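Local coordinates for protein transcriptional regulator, TetR family (Cytophaga hutchinsonii, PDB 3EUP) that probably binds operator DNA through an N-terminal helix-turn-helix domain and regulates transcription as a dimer, as other TetR-family regulators do, at residues V90-S93 and M94-A98; C108-L111 and N112-E116; D155-V158 and T159-A162. All coordinates share one frame; numbering follows the deposited sequence.

How the contacts relate
All three contacts are local, each made within one helix or at its start, and all belong to the TetR-like C-terminal region, which in this family usually carries the ligand-binding and dimerisation functions. Contact 1 follows helix 91-96, contact 2 the start of helix 109-117, and contact 3 the N-terminus of helix 158-179. The centres of contacts 1 and 2 lie about 18 Å apart; contact 3 is about 24 Å and 25 Å from them, centre to centre. Helix 158-179 nevertheless joins the set, because its later residues pack on contacts 1 and 2. Contacts 2 and 3 both touch the second subunit, and the Asn-112 side chain of contact 2 lies about 3 Å from a bound sulfate, probably from the crystallisation liquor.

Contact 1. Residues V90-S93 and M94-A98; sequences VYSS and MYNDA
The short helix 91-96 of the TetR-like C-terminal region brings Met-94 back over Val-90 and Tyr-91, one turn earlier in the chain. The methionine runs out extended, with CG anti to the backbone N (chi1 -175°), and bends only at its last torsion, which swings the methyl CE back to 3.9 Å from Val-90 CG2. The same methyl lies 4.1 Å from Tyr-91 CD1, approaching the ring obliquely. Val-90 CG2 itself sits over the centre of one face of that ring, 4.2 Å above its plane, so valine, methionine and tyrosine form a continuous apolar patch. A flexible, unbranched methionine suits the place because its slender end can reach both neighbours.

Four successive i to i+4 bonds hold the turn: Met-94 N donates to Val-90 O at 3.0 Å, in the carbonyl plane, and Tyr-95 N donates to Tyr-91 O at 2.9 Å. The next two join Asn-96 N to Ser-92 O and Asp-97 N to Ser-93 O, the latter at 3.0 Å, just where Asp-97 leaves helical geometry. Helix 91-96 packs among others of the bundle: Met-94 meets Val-73 and Leu-74 of helix 55-78, while the Tyr-91 ring touches Met-165 and Val-169 of helix 158-179 and its hydroxyl is hydrogen-bonded to Trp-135 NE1. Ser-92 and Ser-93 lie on the partly exposed side, where a short hydroxyl can turn back to the backbone, and Ser-93 OG makes a weak bond to Val-90 O at 3.3 Å.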
loop_
_atom_site.group_PDB
_atom_site.type_symbol
_atom_site.label_atom_id
_atom_site.label_comp_id
_atom_site.label_asym_id
_atom_site.label_seq_id
_atom_site.Cartn_x
_atom_site.Cartn_y
_atom_site.Cartn_z
ATOM N N VAL A 90 -9.028 -4.258 -16.850
ATOM C CA VAL A 90 -9.329 -2.828 -16.969
ATOM C C VAL A 90 -8.484 -1.926 -16.009
ATOM O O VAL A 90 -8.554 -0.701 -16.092
ATOM C CB VAL A 90 -10.807 -2.587 -16.678
ATOM C CG1 VAL A 90 -11.717 -3.337 -17.708
ATOM C CG2 VAL A 90 -11.120 -3.026 -15.232
ATOM N N TYR A 91 -7.695 -2.526 -15.110
ATOM C CA TYR A 91 -7.015 -1.787 -14.028
ATOM C C TYR A 91 -5.984 -0.783 -14.534
ATOM O O TYR A 91 -5.992 0.372 -14.148
ATOM C CB TYR A 91 -6.441 -2.785 -12.984
ATOM C CG TYR A 91 -7.593 -3.570 -12.373
ATOM C CD1 TYR A 91 -8.405 -2.998 -11.410
ATOM C CD2 TYR A 91 -7.951 -4.834 -12.872
ATOM C CE1 TYR A 91 -9.483 -3.676 -10.912
ATOM C CE2 TYR A 91 -9.042 -5.509 -12.386
ATOM C CZ TYR A 91 -9.802 -4.931 -11.406
ATOM O OH TYR A 91 -10.900 -5.581 -10.926
ATOM N N SER A 92 -5.127 -1.194 -15.442
ATOM C CA SER A 92 -4.157 -0.267 -15.982
ATOM C C SER A 92 -4.783 1.000 -16.601
ATOM O O SER A 92 -4.289 2.117 -16.401
ATOM C CB SER A 92 -3.287 -0.920 -17.041
ATOM O OG SER A 92 -2.364 0.046 -17.451
ATOM N N SER A 93 -5.876 0.847 -17.334
ATOM C CA SER A 93 -6.429 2.019 -17.968
ATOM C C SER A 93 -7.120 2.851 -16.876
ATOM O O SER A 93 -7.013 4.073 -16.880
ATOM C CB SER A 93 -7.347 1.661 -19.146
ATOM O OG SER A 93 -8.643 1.403 -18.675
ATOM N N MET A 94 -7.750 2.200 -15.903
ATOM C CA MET A 94 -8.392 2.948 -14.837
ATOM C C MET A 94 -7.397 3.821 -14.060
ATOM O O MET A 94 -7.700 4.988 -13.751
ATOM C CB MET A 94 -9.156 2.006 -13.922
ATOM C CG MET A 94 -9.961 2.702 -12.849
ATOM S SD MET A 94 -10.842 1.502 -11.771
ATOM C CE MET A 94 -10.863 -0.043 -12.802
ATOM N N TYR A 95 -6.205 3.286 -13.761
ATOM C CA TYR A 95 -5.244 4.011 -12.925
ATOM C C TYR A 95 -4.347 4.955 -13.724
ATOM O O TYR A 95 -3.982 6.005 -13.221
ATOM C CB TYR A 95 -4.357 3.057 -12.096
ATOM C CG TYR A 95 -3.377 3.785 -11.167
ATOM C CD1 TYR A 95 -3.822 4.402 -10.016
ATOM C CD2 TYR A 95 -2.024 3.879 -11.484
ATOM C CE1 TYR A 95 -2.942 5.063 -9.160
ATOM C CE2 TYR A 95 -1.138 4.567 -10.670
ATOM C CZ TYR A 95 -1.596 5.140 -9.510
ATOM O OH TYR A 95 -0.755 5.810 -8.667
ATOM N N ASN A 96 -3.966 4.579 -14.942
ATOM C CA ASN A 96 -3.030 5.392 -15.723
ATOM C C ASN A 96 -3.643 6.403 -16.708
ATOM O O ASN A 96 -2.947 7.334 -17.107
ATOM C CB ASN A 96 -2.068 4.494 -16.531
ATOM C CG ASN A 96 -1.249 3.535 -15.638
ATOM O OD1 ASN A 96 -1.415 2.285 -15.663
ATOM N ND2 ASN A 96 -0.353 4.120 -14.865
ATOM N N ASP A 97 -4.890 6.208 -17.156
ATOM C CA ASP A 97 -5.433 7.081 -18.233
ATOM C C ASP A 97 -5.629 8.500 -17.751
ATOM O O ASP A 97 -5.876 8.713 -16.568
ATOM C CB ASP A 97 -6.766 6.556 -18.801
ATOM C CG ASP A 97 -6.594 5.355 -19.755
ATOM O OD1 ASP A 97 -5.454 4.972 -20.100
ATOM O OD2 ASP A 97 -7.617 4.781 -20.159
ATOM N N ALA A 98 -5.532 9.477 -18.670
ATOM C CA ALA A 98 -5.752 10.882 -18.331
ATOM C C ALA A 98 -4.953 11.254 -17.076
ATOM O O ALA A 98 -5.425 11.986 -16.181
ATOM C CB ALA A 98 -7.247 11.162 -18.146
#

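Contact 2. Residues C108-L111 and N112-E116; sequences CPLL and NTTIE
Leu-110 and Thr-114 lie side by side and point the same way, with Leu-110 CD2 4.1 Å from Thr-114 OG1. The threonine hydroxyl is turned back along the helix, anti to its own carbonyl carbon (chi1 -61°), and donates to Leu-110 O at 2.7 Å. Thr-114 N reaches that oxygen at 3.0 Å from the opposite face of the carbonyl plane, so one oxygen accepts two bonds. Threonine suits this buried position because the helix backbone satisfies its hydroxyl while its methyl remains available for packing.

Here helix 109-117 begins, with Cys-108 as its N-cap and Pro-109 as its first residue, where a proline lacking an N-H costs the helix no bond. Leu-110 is directed into the bundle, against Trp-67 of helix 55-78 and Trp-135 of helix 122-148. Leu-111 packs on Glu-170 and Ile-173 of helix 158-179 and also on Ile-115 of the second subunit.

At Asn-112 a water donates to OD1 at 2.6 Å and accepts from Cys-108 N at 3.0 Å, bridging amide and backbone, while Asn-112 ND2 is hydrogen-bonded to Asn-25 OD1 and Gly-106 O.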
loop_
_atom_site.group_PDB
_atom_site.type_symbol
_atom_site.label_atom_id
_atom_site.label_comp_id
_atom_site.label_asym_id
_atom_site.label_seq_id
_atom_site.Cartn_x
_atom_site.Cartn_y
_atom_site.Cartn_z
ATOM N N CYS A 108 -5.394 5.509 -4.376
ATOM C CA CYS A 108 -6.322 4.473 -3.987
ATOM C C CYS A 108 -6.709 4.651 -2.534
ATOM O O CYS A 108 -5.842 4.599 -1.659
ATOM C CB CYS A 108 -5.733 3.077 -4.163
ATOM S SG CYS A 108 -6.874 1.758 -3.723
ATOM N N PRO A 109 -8.017 4.866 -2.269
ATOM C CA PRO A 109 -8.437 5.000 -0.875
ATOM C C PRO A 109 -8.274 3.715 -0.048
ATOM O O PRO A 109 -8.180 3.772 1.190
ATOM C CB PRO A 109 -9.895 5.412 -0.975
ATOM C CG PRO A 109 -10.348 4.989 -2.344
ATOM C CD PRO A 109 -9.126 5.066 -3.221
ATOM N N LEU A 110 -8.251 2.559 -0.713
ATOM C CA LEU A 110 -8.183 1.309 0.008
ATOM C C LEU A 110 -6.768 1.166 0.558
ATOM O O LEU A 110 -6.560 0.890 1.753
ATOM C CB LEU A 110 -8.597 0.175 -0.927
ATOM C CG LEU A 110 -8.444 -1.265 -0.534
ATOM C CD1 LEU A 110 -9.129 -2.140 -1.610
ATOM C CD2 LEU A 110 -6.969 -1.579 -0.384
ATOM N N LEU A 111 -5.797 1.429 -0.316
ATOM C CA LEU A 111 -4.420 1.478 0.095
ATOM C C LEU A 111 -4.226 2.562 1.140
ATOM O O LEU A 111 -3.678 2.308 2.164
ATOM C CB LEU A 111 -3.612 1.737 -1.171
ATOM C CG LEU A 111 -2.139 1.643 -1.244
ATOM C CD1 LEU A 111 -1.598 0.274 -0.764
ATOM C CD2 LEU A 111 -1.749 1.927 -2.737
ATOM N N ASN A 112 -4.735 3.771 0.913
ATOM C CA ASN A 112 -4.463 4.880 1.781
ATOM C C ASN A 112 -5.115 4.725 3.126
ATOM O O ASN A 112 -4.528 5.097 4.185
ATOM C CB ASN A 112 -4.921 6.210 1.164
ATOM C CG ASN A 112 -4.252 6.500 -0.165
ATOM O OD1 ASN A 112 -3.289 5.816 -0.570
ATOM N ND2 ASN A 112 -4.813 7.466 -0.899
ATOM N N THR A 113 -6.325 4.185 3.122
ATOM C CA THR A 113 -7.059 4.004 4.388
ATOM C C THR A 113 -6.478 2.861 5.244
ATOM O O THR A 113 -6.344 2.971 6.496
ATOM C CB THR A 113 -8.588 3.865 4.144
ATOM O OG1 THR A 113 -9.071 5.100 3.621
ATOM C CG2 THR A 113 -9.366 3.511 5.411
ATOM N N THR A 114 -6.136 1.765 4.582
ATOM C CA THR A 114 -5.621 0.615 5.288
ATOM C C THR A 114 -4.334 0.985 6.066
ATOM O O THR A 114 -4.181 0.586 7.211
ATOM C CB THR A 114 -5.280 -0.586 4.326
ATOM O OG1 THR A 114 -6.457 -1.008 3.642
ATOM C CG2 THR A 114 -4.712 -1.793 5.127
ATOM N N ILE A 115 -3.409 1.716 5.453
ATOM C CA ILE A 115 -2.130 2.008 6.083
ATOM C C ILE A 115 -2.336 2.882 7.320
ATOM O O ILE A 115 -1.677 2.707 8.365
ATOM C CB ILE A 115 -1.184 2.697 5.045
ATOM C CG1 ILE A 115 -1.028 1.800 3.832
ATOM C CG2 ILE A 115 0.193 2.970 5.651
ATOM C CD1 ILE A 115 -0.464 0.437 4.124
ATOM N N GLU A 116 -3.277 3.809 7.240
ATOM C CA GLU A 116 -3.552 4.630 8.397
ATOM C C GLU A 116 -4.312 3.882 9.513
ATOM O O GLU A 116 -3.919 3.918 10.712
ATOM C CB GLU A 116 -4.323 5.884 8.003
ATOM C CG GLU A 116 -4.336 6.861 9.196
ATOM C CD GLU A 116 -5.016 8.203 8.950
ATOM O OE1 GLU A 116 -5.714 8.350 7.895
ATOM O OE2 GLU A 116 -4.868 9.092 9.855
HETATM O O HOH W 1 -2.692 5.688 -3.083
#

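Contact 3. Residues D155-V158 and T159-A162; sequences DTDV and TKIA
Val-158 O accepts from Ala-162 N at 3.0 Å, one of the first i to i+4 bonds of helix 158-179. Ala-162 and Val-158 both lie against Val-140 of helix 122-148. The helix is capped by Asp-157, whose OD1 accepts from Lys-160 N at 3.2 Å, with an N-H...O angle of 169°. Asp-157 CG stands anti to the backbone N (chi1 -176°), which carries the carboxylate out over the first turn; the amide meets OD1 from above the carboxylate plane, 71° out of it. Aspartate suits an N-cap because its short side chain reaches amides that have no preceding helical carbonyl. The Asp-157 and Lys-160 side chains cross at about a right angle, and Lys-160 CB packs 3.3 Å from Asp-157 OD2.

Before the cap, Thr-156 and Ile-161 both pack on Ile-199, while the Thr-156 hydroxyl bonds to Arg-153 O.

Lys-160 NZ remains 4.9 Å from Asp-157 OD2 and forms salt bridges instead with Asp-194 and Glu-190 of the second subunit. The partly positive helix N-terminus would be expected to favour the negative charge of Asp-157, whereas the lysine's charge is paired across the subunit interface, which probably helps hold the dimer together.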
loop_
_atom_site.group_PDB
_atom_site.type_symbol
_atom_site.label_atom_id
_atom_site.label_comp_id
_atom_site.label_asym_id
_atom_site.label_seq_id
_atom_site.Cartn_x
_atom_site.Cartn_y
_atom_site.Cartn_z
ATOM N N ASP A 155 -9.620 -25.964 -13.904
ATOM C CA ASP A 155 -8.713 -26.232 -12.760
ATOM C C ASP A 155 -8.191 -24.948 -12.065
ATOM O O ASP A 155 -7.425 -25.030 -11.104
ATOM C CB ASP A 155 -7.549 -27.156 -13.159
ATOM C CG ASP A 155 -6.570 -26.504 -14.114
ATOM O OD1 ASP A 155 -5.596 -27.187 -14.480
ATOM O OD2 ASP A 155 -6.765 -25.333 -14.513
ATOM N N THR A 156 -8.619 -23.780 -12.540
ATOM C CA THR A 156 -8.168 -22.502 -11.992
ATOM C C THR A 156 -8.462 -22.357 -10.493
ATOM O O THR A 156 -9.586 -22.597 -10.054
ATOM C CB THR A 156 -8.861 -21.328 -12.689
ATOM O OG1 THR A 156 -8.610 -21.385 -14.094
ATOM C CG2 THR A 156 -8.373 -19.998 -12.117
ATOM N N ASP A 157 -7.461 -21.934 -9.719
ATOM C CA ASP A 157 -7.702 -21.611 -8.313
ATOM C C ASP A 157 -8.228 -20.186 -8.260
ATOM O O ASP A 157 -7.453 -19.226 -8.184
ATOM C CB ASP A 157 -6.431 -21.732 -7.508
ATOM C CG ASP A 157 -6.653 -21.503 -6.022
ATOM O OD1 ASP A 157 -7.723 -20.981 -5.587
ATOM O OD2 ASP A 157 -5.726 -21.870 -5.277
ATOM N N VAL A 158 -9.548 -20.065 -8.255
ATOM C CA VAL A 158 -10.213 -18.791 -8.441
ATOM C C VAL A 158 -9.888 -17.818 -7.316
ATOM O O VAL A 158 -9.608 -16.646 -7.592
ATOM C CB VAL A 158 -11.736 -18.956 -8.565
ATOM C CG1 VAL A 158 -12.390 -17.613 -8.584
ATOM C CG2 VAL A 158 -12.108 -19.798 -9.844
ATOM N N THR A 159 -9.933 -18.292 -6.070
ATOM C CA THR A 159 -9.625 -17.430 -4.911
ATOM C C THR A 159 -8.187 -16.937 -4.953
ATOM O O THR A 159 -7.916 -15.725 -4.772
ATOM C CB THR A 159 -9.907 -18.139 -3.575
ATOM O OG1 THR A 159 -11.297 -18.405 -3.488
ATOM C CG2 THR A 159 -9.550 -17.250 -2.388
ATOM N N LYS A 160 -7.249 -17.855 -5.189
ATOM C CA LYS A 160 -5.843 -17.477 -5.356
ATOM C C LYS A 160 -5.599 -16.395 -6.435
ATOM O O LYS A 160 -4.846 -15.422 -6.211
ATOM C CB LYS A 160 -4.947 -18.684 -5.667
ATOM C CG LYS A 160 -3.505 -18.286 -5.967
ATOM C CD LYS A 160 -2.517 -19.435 -5.943
ATOM C CE LYS A 160 -2.348 -20.105 -7.275
ATOM N NZ LYS A 160 -1.243 -21.095 -7.198
ATOM N N ILE A 161 -6.208 -16.563 -7.598
ATOM C CA ILE A 161 -6.079 -15.595 -8.684
ATOM C C ILE A 161 -6.676 -14.224 -8.308
ATOM O O ILE A 161 -6.067 -13.169 -8.548
ATOM C CB ILE A 161 -6.701 -16.097 -10.026
ATOM C CG1 ILE A 161 -5.818 -17.184 -10.636
ATOM C CG2 ILE A 161 -6.814 -14.932 -11.035
ATOM C CD1 ILE A 161 -6.048 -18.517 -10.024
ATOM N N ALA A 162 -7.831 -14.262 -7.674
ATOM C CA ALA A 162 -8.541 -13.042 -7.302
ATOM C C ALA A 162 -7.704 -12.218 -6.289
ATOM O O ALA A 162 -7.553 -11.016 -6.464
ATOM C CB ALA A 162 -9.962 -13.403 -6.740
#